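Local atomic coordinates of tRNA(Phe) 7-((3-amino-3-carboxypropyl)-4-demethylwyosine(37)-N(4))-methyltransferase 1 (Pyrococcus horikoshii, PDB entry 2IT2), a protein that probably transfers a methyl group from S-adenosyl-L-methionine to N4 of a wyosine precursor at position 37 of tRNA(Phe), a step in making wyosine derivatives. Residues B[57-62]-B[75-80]; B[64-69]-B[102-107]; B[151-156]-B[175-180]; B[97-102]-B[155-160]. All blocks are in the same frame, centred on the assembly; numbering follows the deposited sequence.

Contact 1 (B[57-62]-B[75-80]); sequences RISVME and LGKWHR
Trp78 meets Ile58 and Val60 with the benzo part of its indole. CG2 of Ile58 lies 3.9 Å from CE3 of Trp78, the two side chains crossing at about a right angle. CG2 of Val60 comes instead to the edge of the ring, in its plane, 3.9 Å from CH2 of Trp78. With CG beside its own backbone N (chi1 -50°), the ring of Trp78 has C of Gly76 over one face, displaced toward the rim. The absence of a side chain at Gly76 matters here: a CB would run into CH2 of Trp78. Beneath the side chains, Ile58 and Trp78 are a hydrogen-bonded antiparallel pair, with Ile58 N to Trp78 O at 2.8 Å and Trp78 N to Ile58 O at 2.9 Å. The next such pair, Val60 with Gly76, is distorted into a classic beta bulge, because Val60 O receives both Gly76 N at 3.0 Å and Leu75 N at 2.8 Å. The second of these bonds is the more bent, 137° at the hydrogen. This is the pairing of the two arms of a beta hairpin, strands 48-63 and 73-78, and the chain turns a corner at Leu75. At one end CD1 of Ile58 touches O of Arg80 at 3.6 Å; at the other CD1 of Leu75 passes OE1 of Glu62, whose carboxylate is held by His94. Helix 84-91 lies against the Val60 and Trp78 side through Ala90, which touches both. On the face of Ser59 and Lys77, Trp74 packs on Ser59 and makes a cation-pi contact with Lys77.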
# COMPACT_ATOMS: atom_id res chain seq x y z
N ARG B 57 -12.11 2.07 -6.33
CA ARG B 57 -12.41 3.12 -7.28
C ARG B 57 -11.58 3.13 -8.56
O ARG B 57 -10.41 2.76 -8.56
CB ARG B 57 -12.28 4.48 -6.61
CG ARG B 57 -10.85 4.89 -6.30
CD ARG B 57 -10.78 6.36 -5.91
NE ARG B 57 -9.41 6.86 -5.80
CZ ARG B 57 -8.52 6.44 -4.90
NH1 ARG B 57 -8.85 5.51 -4.02
NH2 ARG B 57 -7.30 6.97 -4.88
N ILE B 58 -12.23 3.55 -9.64
CA ILE B 58 -11.57 3.72 -10.93
C ILE B 58 -11.67 5.21 -11.13
O ILE B 58 -12.71 5.82 -10.87
CB ILE B 58 -12.30 2.97 -12.07
CG1 ILE B 58 -12.24 1.46 -11.83
CG2 ILE B 58 -11.65 3.32 -13.43
CD1 ILE B 58 -13.13 0.65 -12.73
N SER B 59 -10.58 5.83 -11.57
CA SER B 59 -10.61 7.26 -11.75
C SER B 59 -9.82 7.74 -12.94
O SER B 59 -8.88 7.09 -13.38
CB SER B 59 -10.04 7.93 -10.50
OG SER B 59 -10.55 7.37 -9.30
N VAL B 60 -10.23 8.87 -13.48
CA VAL B 60 -9.50 9.52 -14.55
C VAL B 60 -9.28 10.87 -13.90
O VAL B 60 -10.23 11.62 -13.64
CB VAL B 60 -10.32 9.71 -15.82
CG1 VAL B 60 -9.59 10.65 -16.75
CG2 VAL B 60 -10.52 8.36 -16.51
N MSE B 61 -8.03 11.17 -13.59
CA MSE B 61 -7.72 12.42 -12.91
C MSE B 61 -6.43 13.06 -13.38
O MSE B 61 -5.55 12.39 -13.91
CB MSE B 61 -7.69 12.19 -11.40
CG MSE B 61 -6.75 11.09 -10.93
SE MSE B 61 -4.93 11.69 -10.74
CE MSE B 61 -4.88 12.07 -8.86
N GLU B 62 -6.35 14.37 -13.22
CA GLU B 62 -5.15 15.10 -13.60
C GLU B 62 -4.46 15.69 -12.39
O GLU B 62 -5.10 16.22 -11.49
CB GLU B 62 -5.46 16.20 -14.63
CG GLU B 62 -6.57 17.15 -14.26
CD GLU B 62 -6.77 18.24 -15.30
OE1 GLU B 62 -6.83 17.92 -16.51
OE2 GLU B 62 -6.88 19.43 -14.91
N LEU B 75 -11.56 14.05 -13.11
CA LEU B 75 -12.44 14.28 -14.24
C LEU B 75 -13.55 13.23 -14.29
O LEU B 75 -14.64 13.43 -14.80
CB LEU B 75 -11.60 14.21 -15.52
CG LEU B 75 -10.41 15.17 -15.47
CD1 LEU B 75 -9.57 15.13 -16.75
CD2 LEU B 75 -10.83 16.62 -15.27
N GLY B 76 -13.19 12.04 -13.77
CA GLY B 76 -14.16 10.97 -13.68
C GLY B 76 -13.84 10.07 -12.48
O GLY B 76 -12.69 9.78 -12.18
N LYS B 77 -14.85 9.65 -11.72
CA LYS B 77 -14.62 8.84 -10.53
C LYS B 77 -15.77 7.84 -10.39
O LYS B 77 -16.93 8.22 -10.29
CB LYS B 77 -14.53 9.74 -9.28
CG LYS B 77 -14.16 9.03 -7.98
CD LYS B 77 -13.78 10.03 -6.88
CE LYS B 77 -14.91 11.00 -6.55
NZ LYS B 77 -14.50 12.01 -5.53
N TRP B 78 -15.43 6.55 -10.39
CA TRP B 78 -16.43 5.50 -10.29
C TRP B 78 -16.03 4.45 -9.25
O TRP B 78 -14.88 4.07 -9.12
CB TRP B 78 -16.56 4.84 -11.66
CG TRP B 78 -16.73 5.86 -12.71
CD1 TRP B 78 -17.94 6.45 -13.12
CD2 TRP B 78 -15.70 6.36 -13.60
NE1 TRP B 78 -17.78 7.29 -14.18
CE2 TRP B 78 -16.33 7.23 -14.51
CE3 TRP B 78 -14.33 6.14 -13.69
CZ2 TRP B 78 -15.59 7.87 -15.49
CZ3 TRP B 78 -13.58 6.78 -14.67
CH2 TRP B 78 -14.22 7.64 -15.58
N HIS B 79 -17.03 4.02 -8.46
CA HIS B 79 -16.73 2.84 -7.67
C HIS B 79 -17.51 1.63 -8.17
O HIS B 79 -17.84 0.72 -7.43
CB HIS B 79 -17.12 3.14 -6.22
CG HIS B 79 -18.61 3.28 -6.11
ND1 HIS B 79 -19.47 2.24 -6.20
CD2 HIS B 79 -19.36 4.45 -5.91
CE1 HIS B 79 -20.70 2.76 -6.05
NE2 HIS B 79 -20.66 4.09 -5.87
N ARG B 80 -17.74 1.68 -9.50
CA ARG B 80 -18.30 0.55 -10.22
C ARG B 80 -17.42 0.18 -11.42
O ARG B 80 -16.58 0.95 -11.86
CB ARG B 80 -19.70 0.93 -10.70
CG ARG B 80 -20.75 0.76 -9.60
CD ARG B 80 -22.18 0.91 -10.14
NE ARG B 80 -23.15 0.88 -9.05
CZ ARG B 80 -23.55 2.07 -8.54
NH1 ARG B 80 -23.07 3.19 -9.04
NH2 ARG B 80 -24.44 2.09 -7.55

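Contact 2 (B[64-69]-B[102-107]); sequences PHFGDK and LVRSPI
Lys69 reaches tip to tip toward both Leu102 and Arg104. Its chain runs extended as far as CE and then bends, chi4 -55°, which puts NZ 3.2 Å from CD1 of Leu102. The same NZ is 3.5 Å from NH2 of Arg104, two like charges brought close together. Arg104 bends earlier, at chi2 of -68°, and its NH1 returns to O of Val103 at 2.9 Å; that oxygen lies in the guanidinium plane, although the donor stands well above the plane of the carbonyl. NH2 forms a salt bridge with Asp154, a negative charge that probably eases the nearness of the ammonium group. Phe66 and Lys69 come from the loop that follows strand 48-63, where His65 to Asp68 make a type II beta turn with Gly67 at positive phi; Leu102 and Arg104 belong to strand 98-112 of the antiparallel sheet. CE1 of the Phe66 ring approaches CD2 of Leu102 at 4.3 Å, with that methyl near the ring plane. An alanine in place of Arg104 would probably leave Asp154 short of one cationic partner and O of Val103 without the NH1 donor. Phe66 also packs on Trp100 and on Arg152 of the second subunit.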
# COMPACT_ATOMS: atom_id res chain seq x y z
N PRO B 64 -0.34 17.52 -11.12
CA PRO B 64 0.96 18.03 -11.57
C PRO B 64 2.00 16.94 -11.78
O PRO B 64 2.67 16.90 -12.82
CB PRO B 64 1.35 19.00 -10.46
CG PRO B 64 0.71 18.40 -9.24
CD PRO B 64 -0.65 18.01 -9.76
N HIS B 65 2.13 16.06 -10.80
CA HIS B 65 3.07 14.95 -10.85
C HIS B 65 2.46 13.74 -10.16
O HIS B 65 1.69 13.88 -9.21
CB HIS B 65 4.39 15.33 -10.18
CG HIS B 65 5.06 16.53 -10.79
ND1 HIS B 65 4.55 17.80 -10.69
CD2 HIS B 65 6.18 16.62 -11.55
CE1 HIS B 65 5.33 18.64 -11.35
NE2 HIS B 65 6.32 17.95 -11.88
N PHE B 66 2.81 12.55 -10.64
CA PHE B 66 2.28 11.33 -10.07
C PHE B 66 2.54 11.25 -8.57
O PHE B 66 3.62 11.59 -8.10
CB PHE B 66 2.91 10.12 -10.76
CG PHE B 66 2.37 8.80 -10.29
CD1 PHE B 66 1.09 8.38 -10.65
CD2 PHE B 66 3.14 7.98 -9.47
CE1 PHE B 66 0.59 7.16 -10.19
CE2 PHE B 66 2.64 6.77 -9.01
CZ PHE B 66 1.37 6.36 -9.37
N GLY B 67 1.54 10.79 -7.82
CA GLY B 67 1.69 10.68 -6.38
C GLY B 67 1.23 11.91 -5.61
O GLY B 67 0.99 11.85 -4.41
N ASP B 68 1.11 13.03 -6.32
CA ASP B 68 0.69 14.28 -5.70
C ASP B 68 -0.83 14.44 -5.72
O ASP B 68 -1.36 15.33 -6.38
CB ASP B 68 1.34 15.46 -6.43
CG ASP B 68 1.25 16.75 -5.65
OD1 ASP B 68 0.60 16.75 -4.58
OD2 ASP B 68 1.82 17.77 -6.10
N LYS B 69 -1.53 13.59 -4.98
CA LYS B 69 -2.99 13.65 -4.93
C LYS B 69 -3.47 14.73 -3.98
O LYS B 69 -2.72 15.18 -3.11
CB LYS B 69 -3.56 12.29 -4.50
CG LYS B 69 -3.12 11.13 -5.37
CD LYS B 69 -3.75 9.83 -4.91
CE LYS B 69 -3.17 8.64 -5.67
NZ LYS B 69 -3.27 8.81 -7.14
N LEU B 102 -6.50 5.59 -12.98
CA LEU B 102 -6.12 4.89 -11.75
C LEU B 102 -7.16 3.88 -11.28
O LEU B 102 -8.37 4.08 -11.45
CB LEU B 102 -5.90 5.90 -10.61
CG LEU B 102 -5.00 7.12 -10.86
CD1 LEU B 102 -5.03 8.06 -9.67
CD2 LEU B 102 -3.58 6.65 -11.13
N VAL B 103 -6.67 2.79 -10.71
CA VAL B 103 -7.52 1.79 -10.09
C VAL B 103 -6.97 1.62 -8.67
O VAL B 103 -5.77 1.39 -8.50
CB VAL B 103 -7.48 0.43 -10.81
CG1 VAL B 103 -8.32 -0.58 -10.04
CG2 VAL B 103 -8.04 0.57 -12.20
N ARG B 104 -7.84 1.75 -7.67
CA ARG B 104 -7.44 1.62 -6.27
C ARG B 104 -8.34 0.66 -5.50
O ARG B 104 -9.55 0.62 -5.70
CB ARG B 104 -7.46 2.99 -5.58
CG ARG B 104 -6.42 3.95 -6.11
CD ARG B 104 -5.01 3.49 -5.76
NE ARG B 104 -3.99 4.44 -6.18
CZ ARG B 104 -3.45 4.47 -7.40
NH1 ARG B 104 -3.83 3.59 -8.31
NH2 ARG B 104 -2.53 5.39 -7.69
N SER B 105 -7.71 -0.09 -4.60
CA SER B 105 -8.40 -1.08 -3.77
C SER B 105 -9.32 -0.47 -2.73
O SER B 105 -9.15 0.68 -2.34
CB SER B 105 -7.36 -1.95 -3.05
OG SER B 105 -7.92 -2.58 -1.90
N PRO B 106 -10.33 -1.24 -2.28
CA PRO B 106 -11.22 -0.71 -1.26
C PRO B 106 -10.33 -0.58 -0.01
O PRO B 106 -9.31 -1.27 0.11
CB PRO B 106 -12.27 -1.82 -1.08
CG PRO B 106 -12.29 -2.52 -2.38
CD PRO B 106 -10.83 -2.53 -2.81
N ILE B 107 -10.72 0.31 0.90
CA ILE B 107 -10.00 0.50 2.15
C ILE B 107 -11.01 0.57 3.28
O ILE B 107 -11.93 1.39 3.25
CB ILE B 107 -9.18 1.81 2.16
CG1 ILE B 107 -8.15 1.82 1.03
CG2 ILE B 107 -8.51 1.97 3.52
CD1 ILE B 107 -7.33 3.08 0.96

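Contact 3 (B[151-156]-B[175-180]); sequences ERMDVL and EIANDQ
Met153, a selenomethionine, points from its strand into the side of the helix carrying Ile176, Ala177 and Gln180. CB passes OE1 of Gln180 at 3.7 Å, the two side chains crossing at about a right angle. CG, anti to the backbone N (chi1 -177°), carries the chain on to SE, 4.2 Å from CG2 of Ile176. The bend at chi3 then turns CE onto the helix, 3.5 Å from N of Ala177 and 3.8 Å from CB of the same residue. CE also lies 3.3 Å from OE1 of Gln180, a buried oxygen for which the model contains no hydrogen-bond partner. The other end of that amide does better: NE2 of Gln180 donates to O of Arg152 at 3.2 Å, from well above the carbonyl plane. An alanine in place of Gln180 would probably leave that carbonyl without this donor and open a gap beside CB and CE of Met153. On the other side of the strand, Asp154 binds Arg104 and pairs through its backbone with the second subunit. Strand and helix axes run nearly antiparallel, 161° between them and 10.5 Å apart, the arrangement of a long helix laid along the strand on one face of an antiparallel sheet in an alpha+beta fold.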
# COMPACT_ATOMS: atom_id res chain seq x y z
N GLU B 151 -4.17 -5.24 -5.51
CA GLU B 151 -4.47 -4.85 -6.89
C GLU B 151 -4.56 -3.35 -7.11
O GLU B 151 -5.14 -2.63 -6.30
CB GLU B 151 -5.77 -5.50 -7.36
CG GLU B 151 -5.66 -7.00 -7.61
CD GLU B 151 -4.97 -7.74 -6.48
OE1 GLU B 151 -5.46 -7.66 -5.33
OE2 GLU B 151 -3.93 -8.38 -6.73
N ARG B 152 -3.98 -2.88 -8.21
CA ARG B 152 -4.03 -1.47 -8.56
C ARG B 152 -3.46 -1.26 -9.95
O ARG B 152 -2.83 -2.16 -10.52
CB ARG B 152 -3.23 -0.64 -7.56
CG ARG B 152 -1.74 -0.92 -7.58
CD ARG B 152 -1.00 -0.05 -6.57
NE ARG B 152 -0.98 1.36 -6.95
CZ ARG B 152 -0.60 2.35 -6.15
NH1 ARG B 152 -0.20 2.09 -4.91
NH2 ARG B 152 -0.61 3.61 -6.59
N MSE B 153 -3.70 -0.07 -10.49
CA MSE B 153 -3.19 0.28 -11.81
C MSE B 153 -2.98 1.79 -11.86
O MSE B 153 -3.71 2.56 -11.22
CB MSE B 153 -4.16 -0.15 -12.92
CG MSE B 153 -3.64 0.14 -14.34
SE MSE B 153 -4.42 -1.00 -15.73
CE MSE B 153 -6.14 -1.19 -14.93
N ASP B 154 -1.96 2.18 -12.61
CA ASP B 154 -1.57 3.57 -12.79
C ASP B 154 -1.10 3.67 -14.23
O ASP B 154 0.02 3.27 -14.54
CB ASP B 154 -0.39 3.92 -11.88
CG ASP B 154 -0.63 3.54 -10.44
OD1 ASP B 154 -1.39 4.25 -9.76
OD2 ASP B 154 -0.04 2.54 -9.97
N VAL B 155 -1.96 4.19 -15.10
CA VAL B 155 -1.61 4.36 -16.51
C VAL B 155 -1.69 5.82 -16.93
O VAL B 155 -2.70 6.50 -16.73
CB VAL B 155 -2.54 3.53 -17.42
CG1 VAL B 155 -2.23 3.83 -18.88
CG2 VAL B 155 -2.37 2.04 -17.13
N LEU B 156 -0.61 6.31 -17.52
CA LEU B 156 -0.53 7.68 -17.99
C LEU B 156 -1.32 7.79 -19.30
O LEU B 156 -1.06 7.05 -20.24
CB LEU B 156 0.93 8.06 -18.24
CG LEU B 156 1.22 9.48 -18.72
CD1 LEU B 156 0.86 10.52 -17.67
CD2 LEU B 156 2.70 9.54 -19.06
N GLU B 175 -10.65 -2.99 -19.72
CA GLU B 175 -10.90 -4.41 -19.49
C GLU B 175 -10.23 -4.87 -18.20
O GLU B 175 -10.86 -5.48 -17.35
CB GLU B 175 -10.36 -5.22 -20.66
CG GLU B 175 -10.66 -6.69 -20.66
CD GLU B 175 -9.89 -7.41 -21.76
OE1 GLU B 175 -9.74 -6.82 -22.86
OE2 GLU B 175 -9.44 -8.55 -21.53
N ILE B 176 -8.94 -4.58 -18.07
CA ILE B 176 -8.20 -4.97 -16.87
C ILE B 176 -8.76 -4.26 -15.65
O ILE B 176 -8.93 -4.85 -14.59
CB ILE B 176 -6.69 -4.64 -17.03
CG1 ILE B 176 -6.11 -5.47 -18.18
CG2 ILE B 176 -5.94 -4.92 -15.73
CD1 ILE B 176 -6.08 -6.97 -17.92
N ALA B 177 -9.06 -2.97 -15.80
CA ALA B 177 -9.60 -2.20 -14.69
C ALA B 177 -10.88 -2.82 -14.18
O ALA B 177 -11.08 -2.93 -12.97
CB ALA B 177 -9.87 -0.77 -15.12
N ASN B 178 -11.76 -3.22 -15.10
CA ASN B 178 -13.02 -3.84 -14.71
C ASN B 178 -12.79 -5.21 -14.08
O ASN B 178 -13.57 -5.62 -13.22
CB ASN B 178 -13.98 -3.96 -15.91
CG ASN B 178 -14.59 -2.61 -16.30
OD1 ASN B 178 -14.70 -1.70 -15.48
ND2 ASN B 178 -15.01 -2.50 -17.56
N ASP B 179 -11.74 -5.91 -14.49
CA ASP B 179 -11.42 -7.21 -13.90
C ASP B 179 -10.99 -7.00 -12.46
O ASP B 179 -11.38 -7.75 -11.58
CB ASP B 179 -10.28 -7.90 -14.65
CG ASP B 179 -10.69 -8.36 -16.02
OD1 ASP B 179 -11.90 -8.59 -16.22
OD2 ASP B 179 -9.81 -8.51 -16.88
N GLN B 180 -10.18 -5.97 -12.23
CA GLN B 180 -9.72 -5.68 -10.88
C GLN B 180 -10.89 -5.27 -10.00
O GLN B 180 -11.02 -5.74 -8.87
CB GLN B 180 -8.64 -4.59 -10.91
CG GLN B 180 -7.35 -5.01 -11.61
CD GLN B 180 -6.32 -3.90 -11.70
OE1 GLN B 180 -6.66 -2.76 -12.03
NE2 GLN B 180 -5.06 -4.21 -11.42

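Contact 4 (B[97-102]-B[155-160]); sequences GQLWFL and VLLGEN
Trp100 and Leu156 make the aromatic part of this contact. CB of Leu156 stands over the six-membered ring of Trp100, a CH-pi contact 12° off the ring normal, and CD1 of Leu156 lies over the same ring system, 3.8 Å from CE2 of Trp100. NE1 of Trp100 donates in the ring plane to OE1 of Gln98 at 3.0 Å, which probably helps fix the rotation of the indole. Aliphatic contacts fill the other face of the sheet. Leu157 works in two directions there: CB touches CD2 of Leu99 at 3.8 Å, while CD1, near the plane of the Phe101 ring, reaches CB of Phe101 at 3.7 Å. Among polar side chains, Gln98 and Glu159 lie side by side and point the same way, their end planes 17° apart, and Asn160 accepts the N-H of Gly97 at OD1. The backbone bonds bind the rest. Phe101 and Val155 form a regular hydrogen-bonded pair, and Asn160 N closes on Gly97 O at 2.7 Å. Between them Leu99 O takes Leu157 N at 2.7 Å and, weakly, Gly158 N at 3.5 Å. Ile173 and Ile176 of the second subunit pack on the Leu156 and Trp100 face, and OH of Tyr169 of that subunit is hydrogen-bonded to O of Leu156. Leu157 and Gly158 both facing Leu99 make a classic beta bulge, which shifts the register by one residue within this antiparallel strand pair.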
# COMPACT_ATOMS: atom_id res chain seq x y z
N GLY B 97 -1.69 19.36 -16.58
CA GLY B 97 -0.98 18.38 -15.78
C GLY B 97 -0.97 17.01 -16.42
O GLY B 97 -1.28 16.87 -17.60
N GLN B 98 -0.59 16.01 -15.64
CA GLN B 98 -0.55 14.63 -16.12
C GLN B 98 -1.93 14.02 -15.98
O GLN B 98 -2.58 14.16 -14.93
CB GLN B 98 0.45 13.79 -15.32
CG GLN B 98 1.84 14.40 -15.21
CD GLN B 98 2.81 13.55 -14.42
OE1 GLN B 98 2.41 12.82 -13.51
NE2 GLN B 98 4.09 13.64 -14.75
N LEU B 99 -2.40 13.36 -17.04
CA LEU B 99 -3.70 12.70 -17.01
C LEU B 99 -3.45 11.22 -16.71
O LEU B 99 -2.71 10.53 -17.41
CB LEU B 99 -4.43 12.89 -18.35
CG LEU B 99 -5.82 12.25 -18.42
CD1 LEU B 99 -6.76 12.92 -17.41
CD2 LEU B 99 -6.37 12.37 -19.85
N TRP B 100 -4.05 10.74 -15.62
CA TRP B 100 -3.87 9.35 -15.21
C TRP B 100 -5.16 8.54 -15.11
O TRP B 100 -6.22 9.08 -14.78
CB TRP B 100 -3.20 9.28 -13.83
CG TRP B 100 -1.75 9.68 -13.81
CD1 TRP B 100 -1.24 10.95 -13.70
CD2 TRP B 100 -0.62 8.81 -13.98
NE1 TRP B 100 0.13 10.92 -13.79
CE2 TRP B 100 0.54 9.62 -13.97
CE3 TRP B 100 -0.48 7.43 -14.15
CZ2 TRP B 100 1.83 9.09 -14.11
CZ3 TRP B 100 0.80 6.90 -14.29
CH2 TRP B 100 1.94 7.73 -14.27
N PHE B 101 -5.06 7.26 -15.43
CA PHE B 101 -6.18 6.35 -15.28
C PHE B 101 -5.73 5.54 -14.06
O PHE B 101 -4.68 4.88 -14.10
CB PHE B 101 -6.34 5.46 -16.51
CG PHE B 101 -7.49 4.49 -16.41
CD1 PHE B 101 -7.34 3.29 -15.71
CD2 PHE B 101 -8.72 4.77 -16.99
CE1 PHE B 101 -8.40 2.40 -15.58
CE2 PHE B 101 -9.79 3.89 -16.87
CZ PHE B 101 -9.63 2.70 -16.17
N LEU B 102 -6.50 5.59 -12.98
CA LEU B 102 -6.12 4.89 -11.75
C LEU B 102 -7.16 3.88 -11.28
O LEU B 102 -8.37 4.08 -11.45
CB LEU B 102 -5.90 5.90 -10.61
CG LEU B 102 -5.00 7.12 -10.86
CD1 LEU B 102 -5.03 8.06 -9.67
CD2 LEU B 102 -3.58 6.65 -11.13
N VAL B 155 -1.96 4.19 -15.10
CA VAL B 155 -1.61 4.36 -16.51
C VAL B 155 -1.69 5.82 -16.93
O VAL B 155 -2.70 6.50 -16.73
CB VAL B 155 -2.54 3.53 -17.42
CG1 VAL B 155 -2.23 3.83 -18.88
CG2 VAL B 155 -2.37 2.04 -17.13
N LEU B 156 -0.61 6.31 -17.52
CA LEU B 156 -0.53 7.68 -17.99
C LEU B 156 -1.32 7.79 -19.30
O LEU B 156 -1.06 7.05 -20.24
CB LEU B 156 0.93 8.06 -18.24
CG LEU B 156 1.22 9.48 -18.72
CD1 LEU B 156 0.86 10.52 -17.67
CD2 LEU B 156 2.70 9.54 -19.06
N LEU B 157 -2.28 8.71 -19.35
CA LEU B 157 -3.11 8.87 -20.55
C LEU B 157 -2.73 10.07 -21.40
O LEU B 157 -3.02 10.11 -22.60
CB LEU B 157 -4.59 9.00 -20.15
CG LEU B 157 -5.24 7.84 -19.38
CD1 LEU B 157 -6.69 8.18 -19.04
CD2 LEU B 157 -5.15 6.56 -20.23
N GLY B 158 -2.06 11.04 -20.79
CA GLY B 158 -1.68 12.23 -21.53
C GLY B 158 -1.06 13.25 -20.60
O GLY B 158 -0.92 12.99 -19.42
N GLU B 159 -0.71 14.41 -21.15
CA GLU B 159 -0.10 15.48 -20.38
C GLU B 159 -0.40 16.85 -20.98
O GLU B 159 -0.28 17.05 -22.19
CB GLU B 159 1.42 15.31 -20.31
CG GLU B 159 1.87 13.98 -19.74
CD GLU B 159 3.37 13.93 -19.48
OE1 GLU B 159 4.14 14.39 -20.35
OE2 GLU B 159 3.77 13.41 -18.42
N ASN B 160 -0.80 17.78 -20.11
CA ASN B 160 -1.13 19.14 -20.49
C ASN B 160 -2.05 19.29 -21.71
O ASN B 160 -1.80 20.11 -22.59
CB ASN B 160 0.16 19.94 -20.72
CG ASN B 160 0.97 20.10 -19.45
OD1 ASN B 160 0.46 20.55 -18.42
ND2 ASN B 160 2.25 19.75 -19.52

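Strand 98-112 ties the four contacts together. It pairs with strand 48-63 of contact 1, where Ser59 N lies 2.8 Å from Leu102 O, and with strand 153-159 of contacts 3 and 4. Leu102 is the residue at which the ranges of contacts 2 and 4 overlap; their centres are about 11 Å apart. Contacts 2 and 3 are joined by a salt bridge, Arg104 NH2 to Asp154 OD1 at 2.6 Å. On the helix side of the sheet, Ala177 CB of contact 3 packs against Phe101 CE1 of contact 4 at 3.5 Å, and Ile58 of contact 1 also reaches Phe101. Contacts 2, 3 and 4 all touch the second subunit, contact 1 does not.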